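Local coordinates for DNA replication and repair protein RecF (Caldanaerobacter subterraneus subsp. tengcongensis, PDB 5Z69) that probably binds ATP and single-stranded DNA as an ABC-type ATPase of the RecFOR recombination pathway, acting in DNA repair and replication, at residues M8-I13 / R51-G56; I91-K96 / G114-H119; E135-R140 / D284-S289. One frame throughout, in Å; residues are numbered along the deposited sequence.

Contact 1 of 3, residues M8-I13 / R51-G56; sequences MYLKEI and RLLSMG
Strand residues 9-13 run past the last turn of the helix that ends at Met55. Across the two segments the nearest CA atoms, Ile13 and Leu53, are 9.7 Å apart, so Leu10, Ile13 and Leu53 bridge the gap with their side chains and no backbone bond crosses it. In the last turn Arg51 O accepts from both Ser54 N and Met55 N, and Gly56 then leaves the helix with a positive phi of 71°. Leu53 carries its side of the contact alone. Leu53 CD2 lies 3.9 Å from Ile13 CD1, and the same methyl is 4.2 Å from Leu10 CD1. Helix 43-55 starts within the Walker A segment, residues 37-44, which are predicted to bind ATP, and here its C-terminal end rests on the antiparallel sheet of the ATPase head. Leu53 also touches Val77 of the neighbouring strand 74-83, as does Ile13. The Leu10 side chain meets Leu53 at about a right angle. Ile13 reaches across with its longer branch: CG1 is anti to the backbone N (chi1 -164°), and its extended chi2 carries CD1 to both Leu53 methyls. Beside this apolar patch, Ser54 OG hydrogen-bonds to Phe120 O and Thr122 OG1.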
loop_
_atom_site.group_PDB
_atom_site.type_symbol
_atom_site.label_atom_id
_atom_site.label_comp_id
_atom_site.label_asym_id
_atom_site.label_seq_id
_atom_site.Cartn_x
_atom_site.Cartn_y
_atom_site.Cartn_z
ATOM N N MET A 8 0.223 24.846 -29.213
ATOM C CA MET A 8 -1.008 24.204 -29.634
ATOM C C MET A 8 -2.099 25.246 -29.641
ATOM O O MET A 8 -2.156 26.097 -28.754
ATOM C CB MET A 8 -1.387 23.039 -28.698
ATOM C CG MET A 8 -0.470 21.840 -28.820
ATOM S SD MET A 8 -0.996 20.731 -30.158
ATOM C CE MET A 8 0.338 19.541 -30.202
ATOM N N TYR A 9 -2.964 25.170 -30.646
ATOM C CA TYR A 9 -3.968 26.193 -30.884
ATOM C C TYR A 9 -5.109 25.576 -31.701
ATOM O O TYR A 9 -4.889 25.000 -32.765
ATOM C CB TYR A 9 -3.368 27.403 -31.627
ATOM C CG TYR A 9 -4.374 28.520 -31.927
ATOM C CD1 TYR A 9 -4.681 29.476 -30.967
ATOM C CD2 TYR A 9 -4.998 28.621 -33.166
ATOM C CE1 TYR A 9 -5.582 30.495 -31.226
ATOM C CE2 TYR A 9 -5.912 29.646 -33.435
ATOM C CZ TYR A 9 -6.205 30.568 -32.449
ATOM O OH TYR A 9 -7.096 31.591 -32.678
ATOM N N LEU A 10 -6.327 25.709 -31.199
ATOM C CA LEU A 10 -7.504 25.203 -31.894
ATOM C C LEU A 10 -8.132 26.352 -32.634
ATOM O O LEU A 10 -8.688 27.264 -32.009
ATOM C CB LEU A 10 -8.487 24.590 -30.898
ATOM C CG LEU A 10 -9.781 24.024 -31.488
ATOM C CD1 LEU A 10 -9.488 22.799 -32.380
ATOM C CD2 LEU A 10 -10.788 23.686 -30.381
ATOM N N LYS A 11 -8.023 26.350 -33.958
ATOM C CA LYS A 11 -8.519 27.469 -34.738
ATOM C C LYS A 11 -10.025 27.460 -34.727
ATOM O O LYS A 11 -10.673 28.500 -34.638
ATOM C CB LYS A 11 -8.027 27.406 -36.193
ATOM C CG LYS A 11 -6.533 27.159 -36.357
ATOM C CD LYS A 11 -6.147 27.222 -37.844
ATOM C CE LYS A 11 -4.657 27.020 -38.056
ATOM N NZ LYS A 11 -4.350 27.108 -39.512
ATOM N N GLU A 12 -10.584 26.265 -34.825
ATOM C CA GLU A 12 -12.007 26.133 -34.959
ATOM C C GLU A 12 -12.402 24.705 -34.654
ATOM O O GLU A 12 -11.568 23.790 -34.689
ATOM C CB GLU A 12 -12.467 26.521 -36.395
ATOM C CG GLU A 12 -12.074 25.489 -37.414
ATOM C CD GLU A 12 -12.745 25.684 -38.768
ATOM O OE1 GLU A 12 -12.556 26.751 -39.380
ATOM O OE2 GLU A 12 -13.464 24.767 -39.223
ATOM N N ILE A 13 -13.681 24.508 -34.369
ATOM C CA ILE A 13 -14.207 23.164 -34.231
ATOM C C ILE A 13 -15.580 23.132 -34.883
ATOM O O ILE A 13 -16.324 24.131 -34.871
ATOM C CB ILE A 13 -14.299 22.714 -32.751
ATOM C CG1 ILE A 13 -14.461 21.188 -32.643
ATOM C CG2 ILE A 13 -15.449 23.424 -32.038
ATOM C CD1 ILE A 13 -14.298 20.635 -31.181
ATOM N N ARG A 51 -11.891 18.157 -25.931
ATOM C CA ARG A 51 -11.008 17.165 -25.311
ATOM C C ARG A 51 -11.007 15.822 -26.051
ATOM O O ARG A 51 -10.013 15.081 -26.032
ATOM C CB ARG A 51 -11.420 16.969 -23.851
ATOM C CG ARG A 51 -10.607 15.939 -23.080
ATOM C CD ARG A 51 -9.157 16.338 -22.888
ATOM N NE ARG A 51 -8.504 15.427 -21.945
ATOM C CZ ARG A 51 -7.192 15.318 -21.756
ATOM N NH1 ARG A 51 -6.339 16.081 -22.433
ATOM N NH2 ARG A 51 -6.731 14.434 -20.873
ATOM N N LEU A 52 -12.119 15.514 -26.714
ATOM C CA LEU A 52 -12.219 14.324 -27.561
ATOM C C LEU A 52 -11.129 14.263 -28.643
ATOM O O LEU A 52 -10.610 13.185 -28.975
ATOM C CB LEU A 52 -13.607 14.280 -28.220
ATOM C CG LEU A 52 -13.870 13.190 -29.267
ATOM C CD1 LEU A 52 -14.181 11.874 -28.532
ATOM C CD2 LEU A 52 -15.023 13.588 -30.210
ATOM N N LEU A 53 -10.816 15.427 -29.221
ATOM C CA LEU A 53 -9.789 15.554 -30.267
ATOM C C LEU A 53 -8.393 15.219 -29.727
ATOM O O LEU A 53 -7.508 14.854 -30.499
ATOM C CB LEU A 53 -9.791 16.978 -30.891
ATOM C CG LEU A 53 -10.865 17.412 -31.908
ATOM C CD1 LEU A 53 -12.124 17.080 -31.323
ATOM C CD2 LEU A 53 -10.905 18.900 -32.104
ATOM N N SER A 54 -8.203 15.313 -28.407
ATOM C CA SER A 54 -6.923 14.955 -27.778
ATOM C C SER A 54 -6.856 13.485 -27.380
ATOM O O SER A 54 -5.846 12.813 -27.581
ATOM C CB SER A 54 -6.672 15.793 -26.517
ATOM O OG SER A 54 -6.431 17.148 -26.805
ATOM N N MET A 55 -7.935 12.990 -26.792
ATOM C CA MET A 55 -7.903 11.673 -26.162
ATOM C C MET A 55 -8.713 10.579 -26.872
ATOM O O MET A 55 -8.526 9.387 -26.604
ATOM C CB MET A 55 -8.398 11.801 -24.727
ATOM C CG MET A 55 -7.592 12.796 -23.881
ATOM S SD MET A 55 -5.837 12.371 -23.830
ATOM C CE MET A 55 -5.925 10.916 -22.783
ATOM N N GLY A 56 -9.619 10.969 -27.756
ATOM C CA GLY A 56 -10.465 9.981 -28.397
ATOM C C GLY A 56 -11.502 9.371 -27.457
ATOM O O GLY A 56 -12.021 8.288 -27.710
#

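Contact 2 of 3, residues I91-K96 / G114-H119; sequences IEFGYK and GEILGH
Ile91 lays its two branches over the loop residues Ile116 and His119. Ile91 CD1 meets His119 CB at 3.9 Å, so the contact is with the root of the histidine and not with its ring. The other branch, Ile91 CG2, lies 4.2 Å from Ile116 CD1. The torsion explains this split: CG1 is anti to the carbonyl carbon (chi1 -56°) and heads for His119, while CG2 is anti to the backbone N and faces Ile116. Phe93, two residues on along the strand, points the same way. Ile116 CD1 arrives at the edge of its ring, near the ring plane, 4.2 Å from Phe93 CD2. One methyl of Ile116 therefore serves both strand residues. The strand is 86-96 of the antiparallel sheet in the ATPase head, bonded to strands 74-83 and 101-105, and the loop joins strand 108-109 to strand 122-125 of the mixed sheet. Ile103 of strand 101-105 touches both Phe93 and Ile116. Leu52 of helix 43-55 also packs on Phe93. A short 3-10 turn ends at Ile116. The loop then makes a cis peptide before Gly118, and His119 N donates to Ile116 O over 3.3 Å. The edge of the His119 ring lies against Glu115 O, in the plane of the ring. Its ND1 is hydrogen-bonded to Lys89 NZ, so the polar end of this partly exposed side chain is tied to Lys89, earlier on the same strand 86-96.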
loop_
_atom_site.group_PDB
_atom_site.type_symbol
_atom_site.label_atom_id
_atom_site.label_comp_id
_atom_site.label_asym_id
_atom_site.label_seq_id
_atom_site.Cartn_x
_atom_site.Cartn_y
_atom_site.Cartn_z
ATOM N N ILE A 91 -8.234 17.266 -37.640
ATOM C CA ILE A 91 -8.505 16.084 -36.847
ATOM C C ILE A 91 -9.992 15.822 -36.848
ATOM O O ILE A 91 -10.786 16.653 -36.384
ATOM C CB ILE A 91 -8.011 16.242 -35.377
ATOM C CG1 ILE A 91 -6.512 16.584 -35.333
ATOM C CG2 ILE A 91 -8.340 14.970 -34.534
ATOM C CD1 ILE A 91 -6.008 16.742 -33.859
ATOM N N GLU A 92 -10.365 14.658 -37.367
ATOM C CA GLU A 92 -11.773 14.272 -37.456
ATOM C C GLU A 92 -12.115 13.036 -36.652
ATOM O O GLU A 92 -11.399 12.031 -36.703
ATOM C CB GLU A 92 -12.155 13.999 -38.900
ATOM C CG GLU A 92 -11.954 15.156 -39.836
ATOM C CD GLU A 92 -12.183 14.706 -41.250
ATOM O OE1 GLU A 92 -11.232 14.134 -41.818
ATOM O OE2 GLU A 92 -13.324 14.854 -41.768
ATOM N N PHE A 93 -13.257 13.085 -35.978
ATOM C CA PHE A 93 -13.718 11.957 -35.155
ATOM C C PHE A 93 -15.203 11.747 -35.409
ATOM O O PHE A 93 -16.023 12.587 -35.028
ATOM C CB PHE A 93 -13.467 12.242 -33.679
ATOM C CG PHE A 93 -13.596 11.040 -32.777
ATOM C CD1 PHE A 93 -14.834 10.418 -32.573
ATOM C CD2 PHE A 93 -12.495 10.551 -32.096
ATOM C CE1 PHE A 93 -14.953 9.297 -31.701
ATOM C CE2 PHE A 93 -12.605 9.433 -31.219
ATOM C CZ PHE A 93 -13.833 8.816 -31.033
ATOM N N GLY A 94 -15.538 10.653 -36.088
ATOM C CA GLY A 94 -16.920 10.312 -36.368
ATOM C C GLY A 94 -17.271 9.007 -35.646
ATOM O O GLY A 94 -16.504 8.048 -35.666
ATOM N N TYR A 95 -18.414 8.972 -34.978
ATOM C CA TYR A 95 -18.867 7.725 -34.343
ATOM C C TYR A 95 -20.319 7.412 -34.704
ATOM O O TYR A 95 -21.169 8.282 -34.566
ATOM C CB TYR A 95 -18.733 7.801 -32.829
ATOM C CG TYR A 95 -19.365 6.618 -32.084
ATOM C CD1 TYR A 95 -18.686 5.412 -31.942
ATOM C CD2 TYR A 95 -20.634 6.721 -31.520
ATOM C CE1 TYR A 95 -19.263 4.325 -31.260
ATOM C CE2 TYR A 95 -21.219 5.647 -30.837
ATOM C CZ TYR A 95 -20.527 4.456 -30.711
ATOM O OH TYR A 95 -21.108 3.406 -30.026
ATOM N N LYS A 96 -20.590 6.177 -35.134
ATOM C CA LYS A 96 -21.968 5.715 -35.443
ATOM C C LYS A 96 -22.487 4.776 -34.351
ATOM O O LYS A 96 -21.712 3.974 -33.833
ATOM C CB LYS A 96 -22.025 4.949 -36.762
ATOM C CG LYS A 96 -22.078 5.736 -38.022
ATOM C CD LYS A 96 -22.629 4.853 -39.148
ATOM C CE LYS A 96 -24.111 4.532 -38.951
ATOM N NZ LYS A 96 -24.748 4.174 -40.273
ATOM N N GLY A 114 -6.124 4.865 -30.186
ATOM C CA GLY A 114 -4.979 5.338 -29.421
ATOM C C GLY A 114 -3.987 6.126 -30.254
ATOM O O GLY A 114 -3.165 6.849 -29.732
ATOM N N GLU A 115 -4.065 5.993 -31.571
ATOM C CA GLU A 115 -3.146 6.707 -32.436
ATOM C C GLU A 115 -3.501 8.182 -32.528
ATOM O O GLU A 115 -2.754 8.966 -33.111
ATOM C CB GLU A 115 -3.117 6.072 -33.828
ATOM C CG GLU A 115 -2.403 4.726 -33.840
ATOM C CD GLU A 115 -2.539 4.010 -35.165
ATOM O OE1 GLU A 115 -2.451 4.680 -36.218
ATOM O OE2 GLU A 115 -2.764 2.779 -35.157
ATOM N N ILE A 116 -4.640 8.563 -31.956
ATOM C CA ILE A 116 -4.994 9.974 -31.895
ATOM C C ILE A 116 -4.122 10.793 -30.895
ATOM O O ILE A 116 -3.974 12.010 -31.060
ATOM C CB ILE A 116 -6.473 10.152 -31.545
ATOM C CG1 ILE A 116 -6.969 11.512 -32.043
ATOM C CG2 ILE A 116 -6.678 10.038 -30.025
ATOM C CD1 ILE A 116 -8.461 11.721 -31.846
ATOM N N LEU A 117 -3.546 10.158 -29.870
ATOM C CA LEU A 117 -2.667 10.886 -28.919
ATOM C C LEU A 117 -1.334 11.348 -29.577
ATOM O O LEU A 117 -0.851 10.651 -30.461
ATOM C CB LEU A 117 -2.335 9.977 -27.729
ATOM C CG LEU A 117 -3.377 9.012 -27.112
ATOM C CD1 LEU A 117 -2.698 8.029 -26.195
ATOM C CD2 LEU A 117 -4.448 9.725 -26.335
ATOM N N GLY A 118 -0.689 12.459 -29.221
ATOM C CA GLY A 118 -1.209 13.758 -28.897
ATOM C C GLY A 118 -0.892 14.588 -30.158
ATOM O O GLY A 118 0.076 15.366 -30.266
ATOM N N HIS A 119 -1.714 14.376 -31.172
ATOM C CA HIS A 119 -1.736 15.249 -32.337
ATOM C C HIS A 119 -2.178 16.629 -31.880
ATOM O O HIS A 119 -1.759 17.645 -32.420
ATOM C CB HIS A 119 -2.681 14.684 -33.416
ATOM C CG HIS A 119 -2.105 13.521 -34.162
ATOM N ND1 HIS A 119 -1.206 13.676 -35.202
ATOM C CD2 HIS A 119 -2.290 12.185 -34.015
ATOM C CE1 HIS A 119 -0.853 12.482 -35.653
ATOM N NE2 HIS A 119 -1.497 11.562 -34.950
#

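Contact 3 of 3, residues E135-R140 / D284-S289; sequences EGPSRR and DSRVYS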
loop_
_atom_site.group_PDB
_atom_site.type_symbol
_atom_site.label_atom_id
_atom_site.label_comp_id
_atom_site.label_asym_id
_atom_site.label_seq_id
_atom_site.Cartn_x
_atom_site.Cartn_y
_atom_site.Cartn_z
ATOM N N GLU A 135 -10.771 8.928 -4.369
ATOM C CA GLU A 135 -11.362 7.649 -4.722
ATOM C C GLU A 135 -10.307 6.563 -4.704
ATOM O O GLU A 135 -9.242 6.754 -4.142
ATOM C CB GLU A 135 -12.055 7.738 -6.076
ATOM C CG GLU A 135 -13.166 8.774 -6.091
ATOM C CD GLU A 135 -14.000 8.731 -7.361
ATOM O OE1 GLU A 135 -13.634 7.984 -8.298
ATOM O OE2 GLU A 135 -15.027 9.446 -7.418
ATOM N N GLY A 136 -10.616 5.416 -5.285
ATOM C CA GLY A 136 -9.762 4.247 -5.160
ATOM C C GLY A 136 -8.569 4.201 -6.103
ATOM O O GLY A 136 -8.346 5.132 -6.879
ATOM N N PRO A 137 -7.788 3.111 -6.029
ATOM C CA PRO A 137 -6.614 2.855 -6.876
ATOM C C PRO A 137 -6.939 2.996 -8.372
ATOM O O PRO A 137 -6.139 3.492 -9.142
ATOM C CB PRO A 137 -6.252 1.400 -6.539
ATOM C CG PRO A 137 -6.805 1.184 -5.174
ATOM C CD PRO A 137 -8.065 1.987 -5.122
ATOM N N SER A 138 -8.124 2.529 -8.742
ATOM C CA SER A 138 -8.611 2.517 -10.102
ATOM C C SER A 138 -8.550 3.916 -10.733
ATOM O O SER A 138 -8.063 4.092 -11.849
ATOM C CB SER A 138 -10.043 1.974 -10.108
ATOM O OG SER A 138 -10.516 1.786 -11.427
ATOM N N ARG A 139 -9.024 4.903 -9.982
ATOM C CA ARG A 139 -9.070 6.287 -10.427
ATOM C C ARG A 139 -7.668 6.826 -10.670
ATOM O O ARG A 139 -7.393 7.467 -11.694
ATOM C CB ARG A 139 -9.791 7.143 -9.383
ATOM C CG ARG A 139 -10.097 8.570 -9.812
ATOM C CD ARG A 139 -11.215 8.603 -10.836
ATOM N NE ARG A 139 -11.767 9.946 -10.981
ATOM C CZ ARG A 139 -11.260 10.887 -11.774
ATOM N NH1 ARG A 139 -10.177 10.634 -12.501
ATOM N NH2 ARG A 139 -11.840 12.082 -11.835
ATOM N N ARG A 140 -6.785 6.561 -9.716
ATOM C CA ARG A 140 -5.424 7.072 -9.768
ATOM C C ARG A 140 -4.659 6.373 -10.894
ATOM O O ARG A 140 -3.875 6.990 -11.628
ATOM C CB ARG A 140 -4.714 6.873 -8.421
ATOM C CG ARG A 140 -4.860 8.052 -7.434
ATOM C CD ARG A 140 -4.393 7.659 -5.989
ATOM N NE ARG A 140 -5.478 7.861 -5.029
ATOM C CZ ARG A 140 -6.232 6.895 -4.516
ATOM N NH1 ARG A 140 -6.020 5.628 -4.833
ATOM N NH2 ARG A 140 -7.192 7.200 -3.657
ATOM N N ASP A 284 -1.609 10.324 4.902
ATOM C CA ASP A 284 -2.316 9.937 3.685
ATOM C C ASP A 284 -3.396 10.971 3.395
ATOM O O ASP A 284 -4.327 11.146 4.181
ATOM C CB ASP A 284 -2.914 8.531 3.837
ATOM C CG ASP A 284 -3.456 7.967 2.528
ATOM O OD1 ASP A 284 -4.155 8.691 1.795
ATOM O OD2 ASP A 284 -3.191 6.781 2.239
ATOM N N SER A 285 -3.268 11.650 2.259
ATOM C CA SER A 285 -4.177 12.735 1.915
ATOM C C SER A 285 -5.579 12.225 1.593
ATOM O O SER A 285 -6.552 12.970 1.688
ATOM C CB SER A 285 -3.625 13.545 0.733
ATOM O OG SER A 285 -3.459 12.738 -0.422
ATOM N N ARG A 286 -5.690 10.955 1.219
ATOM C CA ARG A 286 -6.996 10.405 0.881
ATOM C C ARG A 286 -7.892 10.342 2.123
ATOM O O ARG A 286 -9.117 10.492 2.034
ATOM C CB ARG A 286 -6.851 9.018 0.240
ATOM C CG ARG A 286 -7.994 8.080 0.551
ATOM C CD ARG A 286 -8.667 7.524 -0.684
ATOM N NE ARG A 286 -8.212 6.165 -0.945
ATOM C CZ ARG A 286 -8.982 5.163 -1.366
ATOM N NH1 ARG A 286 -10.280 5.342 -1.599
ATOM N NH2 ARG A 286 -8.432 3.972 -1.565
ATOM N N VAL A 287 -7.275 10.153 3.286
ATOM C CA VAL A 287 -8.044 9.954 4.513
ATOM C C VAL A 287 -7.801 11.002 5.608
ATOM O O VAL A 287 -8.749 11.445 6.259
ATOM C CB VAL A 287 -7.769 8.550 5.106
ATOM C CG1 VAL A 287 -8.601 7.498 4.383
ATOM C CG2 VAL A 287 -6.286 8.213 5.032
ATOM N N TYR A 288 -6.550 11.410 5.796
ATOM C CA TYR A 288 -6.184 12.238 6.946
ATOM C C TYR A 288 -6.369 13.742 6.756
ATOM O O TYR A 288 -6.096 14.515 7.672
ATOM C CB TYR A 288 -4.728 11.979 7.336
ATOM C CG TYR A 288 -4.483 10.627 7.962
ATOM C CD1 TYR A 288 -5.255 10.179 9.026
ATOM C CD2 TYR A 288 -3.478 9.794 7.483
ATOM C CE1 TYR A 288 -5.031 8.937 9.598
ATOM C CE2 TYR A 288 -3.248 8.554 8.044
ATOM C CZ TYR A 288 -4.025 8.129 9.101
ATOM O OH TYR A 288 -3.790 6.892 9.659
ATOM N N SER A 289 -6.826 14.173 5.590
ATOM C CA SER A 289 -6.936 15.609 5.371
ATOM C C SER A 289 -8.345 16.085 5.062
ATOM O O SER A 289 -9.236 15.291 4.761
ATOM C CB SER A 289 -5.989 16.036 4.247
ATOM O OG SER A 289 -6.417 15.541 2.991
#
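The guanidinium of Arg286 packs on the backbone turn at Glu135 and Gly136. Glu135 O sits 3.0 Å above one face of that group, offset toward the rim. Arg286 NH1 is 3.1 Å from Glu135 O, at too poor an angle for a hydrogen bond. The NH1 of Arg286 does make a weak bond to Lys134 O. Bends at chi2 (124°) and chi3 (101°) fold the chain so that the flat group reaches the turn, where Arg286 NH2 comes 4.1 Å from Pro137 CD. Arg140 approaches from the first turn of the helix. The modelled position of its NH2 is doubtful, as it lies too close to Glu135 O, and so is the exact tilt of its guanidinium. Arg140 NH1 is paired with Asp275 of strand 275-280, which probably offsets some of the charge that the two arginines bring together. With an alanine here instead of Arg286, a gap is likely to open beside Pro137, and Lys134 O would probably lose this weak donor. At the root of Arg286, its N donates to Asp284 OD1 over 2.8 Å. Tyr288 packs on Lys134 of the second subunit, and Pro137 on Tyr288 of that subunit, so this site borders the dimer interface. The bond from Arg286 N to Asp284 OD1 closes an Asx turn in the loop between strand 283-284 and helix 291-313, while across the contact Gly136 is at the N-cap position of helix 137-151.

Contacts 1 and 2 are neighbours, with centres 10 Å apart, and both reach the antiparallel sheet. They touch directly: Leu53 O is 3.5 Å from Ile116 CD1, and Gly56 CA is 3.6 Å from Phe93 CE2. The end of helix 43-55 is thus wedged between the strand of contact 1 and the loop of contact 2. Neither contact lines the nucleotide pocket; the side chains of Ile13 and Phe93 each lie about 13 Å from the bound ATP analogue. Contact 3 stands apart, on the opposite side of the chain's centre. Its centre is about 30 Å from that of contact 1 and about 31 Å from that of contact 2, and it touches neither.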